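PDB 6ZLK: epimerase domain-containing protein from Bacillus cereus HuA2-4, which interconverts UDP-glucuronic acid and UDP-galacturonic acid by epimerisation at C4 of the sugar, with NAD bound as the cofactor. Local coordinates for residues T178-R183 with M188-L193; R192-M197 with E304-Y309. All blocks are in the same frame, centred on the assembly; numbering follows the deposited sequence.

Contact 1: T178-R183 with M188-L193. With UGA (uridine-5'-diphosphate-glucuronic acid), chain F.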
loop_
_atom_site.group_PDB
_atom_site.type_symbol
_atom_site.label_atom_id
_atom_site.label_comp_id
_atom_site.label_asym_id
_atom_site.label_seq_id
_atom_site.Cartn_x
_atom_site.Cartn_y
_atom_site.Cartn_z
ATOM N N THR A 178 -3.660 10.848 -16.450
ATOM C CA THR A 178 -2.824 10.749 -17.666
ATOM C C THR A 178 -2.443 12.135 -18.180
ATOM O O THR A 178 -3.057 12.641 -19.115
ATOM C CB THR A 178 -3.475 9.859 -18.729
ATOM O OG1 THR A 178 -3.897 8.650 -18.068
ATOM C CG2 THR A 178 -2.446 9.565 -19.803
ATOM N N VAL A 179 -1.289 12.598 -17.734
ATOM C CA VAL A 179 -0.868 13.962 -18.130
ATOM C C VAL A 179 -0.102 13.878 -19.452
ATOM O O VAL A 179 0.701 12.962 -19.653
ATOM C CB VAL A 179 -0.042 14.594 -16.998
ATOM C CG1 VAL A 179 0.405 15.995 -17.341
ATOM C CG2 VAL A 179 -0.841 14.550 -15.699
ATOM N N TYR A 180 -0.314 14.851 -20.341
ATOM C CA TYR A 180 0.403 14.848 -21.627
ATOM C C TYR A 180 0.824 16.278 -21.943
ATOM O O TYR A 180 0.414 17.251 -21.281
ATOM C CB TYR A 180 -0.455 14.198 -22.693
ATOM C CG TYR A 180 -1.514 15.127 -23.210
ATOM C CD1 TYR A 180 -2.682 15.348 -22.511
ATOM C CD2 TYR A 180 -1.339 15.804 -24.397
ATOM C CE1 TYR A 180 -3.655 16.223 -22.990
ATOM C CE2 TYR A 180 -2.283 16.679 -24.890
ATOM C CZ TYR A 180 -3.458 16.877 -24.206
ATOM O OH TYR A 180 -4.309 17.807 -24.726
ATOM N N GLY A 181 1.669 16.392 -22.960
ATOM C CA GLY A 181 2.110 17.712 -23.436
ATOM C C GLY A 181 3.591 17.688 -23.705
ATOM O O GLY A 181 4.257 16.651 -23.590
ATOM N N PRO A 182 4.115 18.874 -24.036
ATOM C CA PRO A 182 5.554 19.041 -24.158
ATOM C C PRO A 182 6.247 18.465 -22.928
ATOM O O PRO A 182 5.746 18.693 -21.811
ATOM C CB PRO A 182 5.700 20.566 -24.288
ATOM C CG PRO A 182 4.415 21.001 -24.889
ATOM C CD PRO A 182 3.401 20.139 -24.166
ATOM N N ARG A 183 7.375 17.792 -23.101
ATOM C CA ARG A 183 8.265 17.174 -22.066
ATOM C C ARG A 183 7.677 15.866 -21.561
ATOM O O ARG A 183 8.218 15.286 -20.642
ATOM C CB ARG A 183 8.606 18.088 -20.894
ATOM C CG ARG A 183 9.151 19.440 -21.294
ATOM C CD ARG A 183 9.661 20.088 -20.005
ATOM N NE ARG A 183 9.790 21.481 -20.288
ATOM C CZ ARG A 183 9.933 22.412 -19.389
ATOM N NH1 ARG A 183 9.964 22.112 -18.100
ATOM N NH2 ARG A 183 10.081 23.653 -19.789
ATOM N N MET A 188 5.541 7.230 -22.275
ATOM C CA MET A 188 4.070 7.434 -22.342
ATOM C C MET A 188 3.554 7.354 -23.761
ATOM O O MET A 188 4.296 7.437 -24.739
ATOM C CB MET A 188 3.730 8.767 -21.672
ATOM C CG MET A 188 3.987 8.688 -20.190
ATOM S SD MET A 188 3.265 10.116 -19.314
ATOM C CE MET A 188 1.537 9.720 -19.248
ATOM N N ALA A 189 2.269 7.101 -23.908
ATOM C CA ALA A 189 1.668 6.779 -25.196
ATOM C C ALA A 189 1.912 7.900 -26.193
ATOM O O ALA A 189 2.300 7.622 -27.359
ATOM C CB ALA A 189 0.197 6.550 -25.063
ATOM N N PHE A 190 1.573 9.127 -25.874
ATOM C CA PHE A 190 1.571 10.169 -26.920
ATOM C C PHE A 190 2.986 10.377 -27.426
ATOM O O PHE A 190 3.153 10.595 -28.632
ATOM C CB PHE A 190 0.952 11.481 -26.435
ATOM C CG PHE A 190 -0.533 11.420 -26.152
ATOM C CD1 PHE A 190 -1.257 10.245 -26.272
ATOM C CD2 PHE A 190 -1.175 12.568 -25.732
ATOM C CE1 PHE A 190 -2.602 10.219 -25.959
ATOM C CE2 PHE A 190 -2.524 12.546 -25.434
ATOM C CZ PHE A 190 -3.240 11.373 -25.589
ATOM N N HIS A 191 3.958 10.385 -26.545
ATOM C CA HIS A 191 5.380 10.580 -26.899
ATOM C C HIS A 191 5.762 9.452 -27.858
ATOM O O HIS A 191 6.270 9.715 -28.971
ATOM C CB HIS A 191 6.235 10.565 -25.670
ATOM C CG HIS A 191 7.664 10.927 -25.913
ATOM N ND1 HIS A 191 8.271 11.864 -25.135
ATOM C CD2 HIS A 191 8.602 10.459 -26.774
ATOM C CE1 HIS A 191 9.537 12.009 -25.541
ATOM N NE2 HIS A 191 9.740 11.156 -26.571
ATOM N N ARG A 192 5.461 8.202 -27.494
ATOM C CA ARG A 192 5.782 7.041 -28.368
ATOM C C ARG A 192 5.096 7.166 -29.712
ATOM O O ARG A 192 5.773 6.911 -30.746
ATOM C CB ARG A 192 5.474 5.691 -27.689
ATOM C CG ARG A 192 6.348 5.403 -26.489
ATOM C CD ARG A 192 5.907 4.213 -25.638
ATOM N NE ARG A 192 5.589 3.048 -26.475
ATOM C CZ ARG A 192 6.493 2.191 -26.917
ATOM N NH1 ARG A 192 7.755 2.314 -26.529
ATOM N NH2 ARG A 192 6.139 1.219 -27.752
ATOM N N LEU A 193 3.787 7.390 -29.729
ATOM C CA LEU A 193 2.973 7.370 -30.949
ATOM C C LEU A 193 3.415 8.494 -31.865
ATOM O O LEU A 193 3.473 8.270 -33.058
ATOM C CB LEU A 193 1.494 7.508 -30.584
ATOM C CG LEU A 193 0.932 6.287 -29.875
ATOM C CD1 LEU A 193 -0.470 6.598 -29.373
ATOM C CD2 LEU A 193 0.872 5.084 -30.811
HETATM C "C1'" UGA F . -0.033 7.590 -17.121
HETATM C "C2'" UGA F . 1.349 7.711 -16.498
HETATM O "O2'" UGA F . 2.230 6.877 -17.242
HETATM C "C3'" UGA F . 1.374 7.290 -15.047
HETATM O "O3'" UGA F . 2.640 7.684 -14.512
HETATM C "C4'" UGA F . 0.244 7.918 -14.249
HETATM O "O4'" UGA F . 0.229 7.336 -12.939
HETATM C "C5'" UGA F . -1.099 7.674 -14.955
HETATM O "O5'" UGA F . -1.027 8.170 -16.296
HETATM C "C6'" UGA F . -2.344 8.299 -14.305
HETATM O "O'P" UGA F . -2.454 8.330 -13.100
HETATM O "O'Q" UGA F . -3.234 8.703 -15.004
HETATM P PB UGA F . -1.270 5.759 -18.540
HETATM O O1B UGA F . -2.655 6.226 -18.389
HETATM O O2B UGA F . -0.951 4.314 -18.690
HETATM O O3B UGA F . -0.255 6.221 -17.387
HETATM O O3A UGA F . -0.655 6.597 -19.750
HETATM P PA UGA F . 0.024 6.287 -21.162
HETATM O O1A UGA F . 1.301 5.612 -20.911
HETATM O O2A UGA F . -0.017 7.545 -21.925
HETATM O O5D UGA F . -0.995 5.217 -21.807
HETATM C C5D UGA F . -2.333 5.527 -22.146
HETATM C C4D UGA F . -2.879 4.393 -22.962
HETATM O O4D UGA F . -2.074 4.192 -24.149
HETATM C C3D UGA F . -2.912 3.041 -22.242
HETATM O O3D UGA F . -4.248 2.567 -22.431
HETATM C C2D UGA F . -1.871 2.184 -22.966
HETATM O O2D UGA F . -2.374 0.880 -23.207
HETATM C C1D UGA F . -1.796 2.823 -24.346
HETATM N N1 UGA F . -0.487 2.715 -25.005
HETATM C C6 UGA F . 0.659 3.151 -24.399
HETATM C C2 UGA F . -0.503 2.284 -26.325
HETATM O O2 UGA F . -1.508 1.873 -26.892
HETATM N N3 UGA F . 0.703 2.345 -26.947
HETATM C C4 UGA F . 1.895 2.766 -26.407
HETATM O O4 UGA F . 2.900 2.715 -27.111
HETATM C C5 UGA F . 1.839 3.177 -25.028
#
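Phe190 turns its ring edge to one face of Tyr180 in an offset edge-to-face pair, with centroids 5.1 Å apart and planes at 67°. The approach is off-centre: Phe190 CE2 stands above the rim of the tyrosine ring, while Tyr180 CD2 lies near the plane of the phenylalanine, 3.5 Å from Phe190 CD2. Tyr180 CG sits between its own backbone N and carbonyl carbon (chi1 79°), which presents a ring face to the helix. Phe215 and Tyr217 of strand 212-217 carry the aromatic cluster further.

A third flat group, the Arg192 guanidinium, takes uracil O4 of UDP-glucuronic acid at the guanidinium's own edge, in the guanidinium plane, through a nearly straight hydrogen bond from Arg192 NE (2.8 Å, 176°). Met188 bends at its thioether, bringing Met188 CE to 3.4 Å from Val179 O and equally near the sugar's C1'.

At the sugar end Thr178, just before Val179 and Tyr180 of the strand, supplies its N-H to carboxylate O'Q, with Thr178 N 2.6 Å from that oxygen. Ala189 N, just past the Met188 N-cap, donates to the alpha-phosphate O2A at 3.1 Å, with a weaker, longer bond to O1A. Val179 N turns instead to the carboxamide oxygen O7N of NAD.

One substrate is thus read at carboxylate, alpha-phosphate and base by residues at the strand's end and the helix start. The phosphate lies by the helix's first turn, where the helix dipole would probably help to stabilise its negative charge. The consecutive amides of Thr178 and Val179 bind sugar carboxylate and NAD carboxamide, consistent with the strand end placing sugar and cofactor together.

Contact 2: R192-M197 with E304-Y309. With UGA (uridine-5'-diphosphate-glucuronic acid), chain F.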
loop_
_atom_site.group_PDB
_atom_site.type_symbol
_atom_site.label_atom_id
_atom_site.label_comp_id
_atom_site.label_asym_id
_atom_site.label_seq_id
_atom_site.Cartn_x
_atom_site.Cartn_y
_atom_site.Cartn_z
ATOM N N ARG A 192 5.461 8.202 -27.494
ATOM C CA ARG A 192 5.782 7.041 -28.368
ATOM C C ARG A 192 5.096 7.166 -29.712
ATOM O O ARG A 192 5.773 6.911 -30.746
ATOM C CB ARG A 192 5.474 5.691 -27.689
ATOM C CG ARG A 192 6.348 5.403 -26.489
ATOM C CD ARG A 192 5.907 4.213 -25.638
ATOM N NE ARG A 192 5.589 3.048 -26.475
ATOM C CZ ARG A 192 6.493 2.191 -26.917
ATOM N NH1 ARG A 192 7.755 2.314 -26.529
ATOM N NH2 ARG A 192 6.139 1.219 -27.752
ATOM N N LEU A 193 3.787 7.390 -29.729
ATOM C CA LEU A 193 2.973 7.370 -30.949
ATOM C C LEU A 193 3.415 8.494 -31.865
ATOM O O LEU A 193 3.473 8.270 -33.058
ATOM C CB LEU A 193 1.494 7.508 -30.584
ATOM C CG LEU A 193 0.932 6.287 -29.875
ATOM C CD1 LEU A 193 -0.470 6.598 -29.373
ATOM C CD2 LEU A 193 0.872 5.084 -30.811
ATOM N N ILE A 194 3.680 9.684 -31.323
ATOM C CA ILE A 194 4.073 10.828 -32.194
ATOM C C ILE A 194 5.454 10.525 -32.770
ATOM O O ILE A 194 5.633 10.793 -33.985
ATOM C CB ILE A 194 4.016 12.150 -31.418
ATOM C CG1 ILE A 194 2.596 12.526 -31.012
ATOM C CG2 ILE A 194 4.692 13.250 -32.225
ATOM C CD1 ILE A 194 2.539 13.535 -29.851
ATOM N N LYS A 195 6.355 10.003 -31.980
ATOM C CA LYS A 195 7.727 9.667 -32.396
ATOM C C LYS A 195 7.597 8.633 -33.519
ATOM O O LYS A 195 8.253 8.813 -34.586
ATOM C CB LYS A 195 8.575 9.141 -31.233
ATOM C CG LYS A 195 10.026 8.835 -31.581
ATOM C CD LYS A 195 10.796 8.274 -30.420
ATOM C CE LYS A 195 12.279 8.241 -30.671
ATOM N NZ LYS A 195 12.576 7.277 -31.735
ATOM N N GLN A 196 6.795 7.575 -33.322
ATOM C CA GLN A 196 6.603 6.538 -34.361
ATOM C C GLN A 196 6.016 7.208 -35.597
ATOM O O GLN A 196 6.487 6.868 -36.702
ATOM C CB GLN A 196 5.735 5.396 -33.818
ATOM C CG GLN A 196 6.419 4.602 -32.732
ATOM C CD GLN A 196 5.433 3.867 -31.840
ATOM O OE1 GLN A 196 4.211 3.997 -32.003
ATOM N NE2 GLN A 196 5.971 3.142 -30.877
ATOM N N MET A 197 4.996 8.060 -35.465
ATOM C CA MET A 197 4.350 8.695 -36.636
ATOM C C MET A 197 5.374 9.536 -37.393
ATOM O O MET A 197 5.400 9.418 -38.656
ATOM C CB MET A 197 3.186 9.568 -36.195
ATOM C CG MET A 197 2.388 10.125 -37.343
ATOM S SD MET A 197 0.825 10.834 -36.784
ATOM C CE MET A 197 0.028 9.450 -35.972
ATOM N N GLU A 304 -1.242 19.451 -30.659
ATOM C CA GLU A 304 -0.416 20.322 -31.536
ATOM C C GLU A 304 0.886 20.653 -30.818
ATOM O O GLU A 304 1.957 20.631 -31.444
ATOM C CB GLU A 304 -1.174 21.592 -31.924
ATOM C CG GLU A 304 -2.230 21.325 -32.970
ATOM C CD GLU A 304 -3.282 22.409 -33.112
ATOM O OE1 GLU A 304 -4.267 22.150 -33.866
ATOM O OE2 GLU A 304 -3.144 23.466 -32.464
ATOM N N ALA A 305 0.793 21.007 -29.538
ATOM C CA ALA A 305 1.954 21.405 -28.743
ATOM C C ALA A 305 2.865 20.205 -28.630
ATOM O O ALA A 305 4.076 20.356 -28.798
ATOM C CB ALA A 305 1.533 21.880 -27.380
ATOM N N GLU A 306 2.314 19.057 -28.216
ATOM C CA GLU A 306 3.189 17.889 -28.024
ATOM C C GLU A 306 3.801 17.484 -29.368
ATOM O O GLU A 306 4.994 17.112 -29.324
ATOM C CB GLU A 306 2.472 16.741 -27.304
ATOM C CG GLU A 306 3.488 15.648 -26.944
ATOM C CD GLU A 306 3.068 14.556 -25.961
ATOM O OE1 GLU A 306 1.953 14.687 -25.372
ATOM O OE2 GLU A 306 3.831 13.549 -25.827
ATOM N N TYR A 307 3.068 17.522 -30.475
ATOM C CA TYR A 307 3.584 17.175 -31.809
ATOM C C TYR A 307 4.801 18.076 -32.074
ATOM O O TYR A 307 5.863 17.565 -32.394
ATOM C CB TYR A 307 2.453 17.314 -32.820
ATOM C CG TYR A 307 2.926 16.977 -34.197
ATOM C CD1 TYR A 307 3.516 17.947 -34.973
ATOM C CD2 TYR A 307 2.894 15.672 -34.643
ATOM C CE1 TYR A 307 3.996 17.637 -36.233
ATOM C CE2 TYR A 307 3.372 15.347 -35.899
ATOM C CZ TYR A 307 3.926 16.333 -36.686
ATOM O OH TYR A 307 4.380 16.033 -37.941
ATOM N N ASP A 308 4.649 19.381 -31.865
ATOM C CA ASP A 308 5.774 20.315 -32.195
ATOM C C ASP A 308 6.957 20.026 -31.275
ATOM O O ASP A 308 8.124 20.085 -31.691
ATOM C CB ASP A 308 5.299 21.760 -32.169
ATOM C CG ASP A 308 4.545 22.199 -33.429
ATOM O OD1 ASP A 308 4.566 21.470 -34.417
ATOM O OD2 ASP A 308 3.888 23.240 -33.348
ATOM N N TYR A 309 6.728 19.711 -29.994
ATOM C CA TYR A 309 7.808 19.437 -29.033
ATOM C C TYR A 309 8.568 18.180 -29.460
ATOM O O TYR A 309 9.802 18.188 -29.505
ATOM C CB TYR A 309 7.198 19.245 -27.636
ATOM C CG TYR A 309 8.173 18.611 -26.689
ATOM C CD1 TYR A 309 9.188 19.350 -26.080
ATOM C CD2 TYR A 309 8.127 17.254 -26.454
ATOM C CE1 TYR A 309 10.116 18.740 -25.251
ATOM C CE2 TYR A 309 9.076 16.620 -25.664
ATOM C CZ TYR A 309 10.069 17.367 -25.073
ATOM O OH TYR A 309 10.956 16.698 -24.281
HETATM C "C1'" UGA F . -0.033 7.590 -17.121
HETATM C "C2'" UGA F . 1.349 7.711 -16.498
HETATM O "O2'" UGA F . 2.230 6.877 -17.242
HETATM C "C3'" UGA F . 1.374 7.290 -15.047
HETATM O "O3'" UGA F . 2.640 7.684 -14.512
HETATM C "C4'" UGA F . 0.244 7.918 -14.249
HETATM O "O4'" UGA F . 0.229 7.336 -12.939
HETATM C "C5'" UGA F . -1.099 7.674 -14.955
HETATM O "O5'" UGA F . -1.027 8.170 -16.296
HETATM C "C6'" UGA F . -2.344 8.299 -14.305
HETATM O "O'P" UGA F . -2.454 8.330 -13.100
HETATM O "O'Q" UGA F . -3.234 8.703 -15.004
HETATM P PB UGA F . -1.270 5.759 -18.540
HETATM O O1B UGA F . -2.655 6.226 -18.389
HETATM O O2B UGA F . -0.951 4.314 -18.690
HETATM O O3B UGA F . -0.255 6.221 -17.387
HETATM O O3A UGA F . -0.655 6.597 -19.750
HETATM P PA UGA F . 0.024 6.287 -21.162
HETATM O O1A UGA F . 1.301 5.612 -20.911
HETATM O O2A UGA F . -0.017 7.545 -21.925
HETATM O O5D UGA F . -0.995 5.217 -21.807
HETATM C C5D UGA F . -2.333 5.527 -22.146
HETATM C C4D UGA F . -2.879 4.393 -22.962
HETATM O O4D UGA F . -2.074 4.192 -24.149
HETATM C C3D UGA F . -2.912 3.041 -22.242
HETATM O O3D UGA F . -4.248 2.567 -22.431
HETATM C C2D UGA F . -1.871 2.184 -22.966
HETATM O O2D UGA F . -2.374 0.880 -23.207
HETATM C C1D UGA F . -1.796 2.823 -24.346
HETATM N N1 UGA F . -0.487 2.715 -25.005
HETATM C C6 UGA F . 0.659 3.151 -24.399
HETATM C C2 UGA F . -0.503 2.284 -26.325
HETATM O O2 UGA F . -1.508 1.873 -26.892
HETATM N N3 UGA F . 0.703 2.345 -26.947
HETATM C C4 UGA F . 1.895 2.766 -26.407
HETATM O O4 UGA F . 2.900 2.715 -27.111
HETATM C C5 UGA F . 1.839 3.177 -25.028
#
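The helical segments 192-197 and 304-309 come nearest at Ile194 and Tyr307, whose CA atoms are 6.4 Å apart. Ile194 carries the contact, its two branches going to different partners. Its CG2 methyl, anti to the backbone N, reaches Tyr307 CD2 at 3.9 Å and lies close to Tyr307 CA as well, meeting the ring obliquely. The other branch, continued by an extended chi2 (160°), sends Ile194 CD1 to Glu306 CG at 3.7 Å, so the aliphatic part of the glutamate is what the isoleucine touches.

The carboxylate of Glu306 is used outside the pair: with the chain drawn out past CG, Glu306 OE1 accepts a hydrogen bond from Gly181 N, which satisfies that oxygen. No hydrogen bond crosses between the two helical segments; 177 Å² of surface is buried between them, and all three touching residues are themselves buried.

Leu257 of helix 250-261 packs against Ile194 and also against Met197, while Ser261 of the same helix meets both Met197 and Tyr307. Three helices, 189-198, 250-261 and 299-313, therefore converge here. Arg192, on the same helix as Ile194, starts away from 304-309 at its CB. The arrangement is helix-on-helix packing in the substrate-binding part of an extended short-chain dehydrogenase/reductase epimerase, the C-terminal helix resting behind one that bears uracil-binding Arg192.

How the contacts relate
Contact 1 and contact 2 have centres 8 Å apart, on the same side of the chain's centre, and share helix 189-198. Contact 1 joins the end of strand 171-180 to the start of that helix across a four-residue connection. Contact 2 takes up the later turns, sharing Arg192 and Leu193, and brings in helix 299-313 from more than a hundred residues further along. The two also touch directly: besides the bond between Glu306 and Gly181, Phe190 CB packs 3.5 Å from Glu306 OE1. The shared helix thus faces substrate at its beginning and the C-terminal helix along its flank, tying distant sequence to the nucleotide-sugar site.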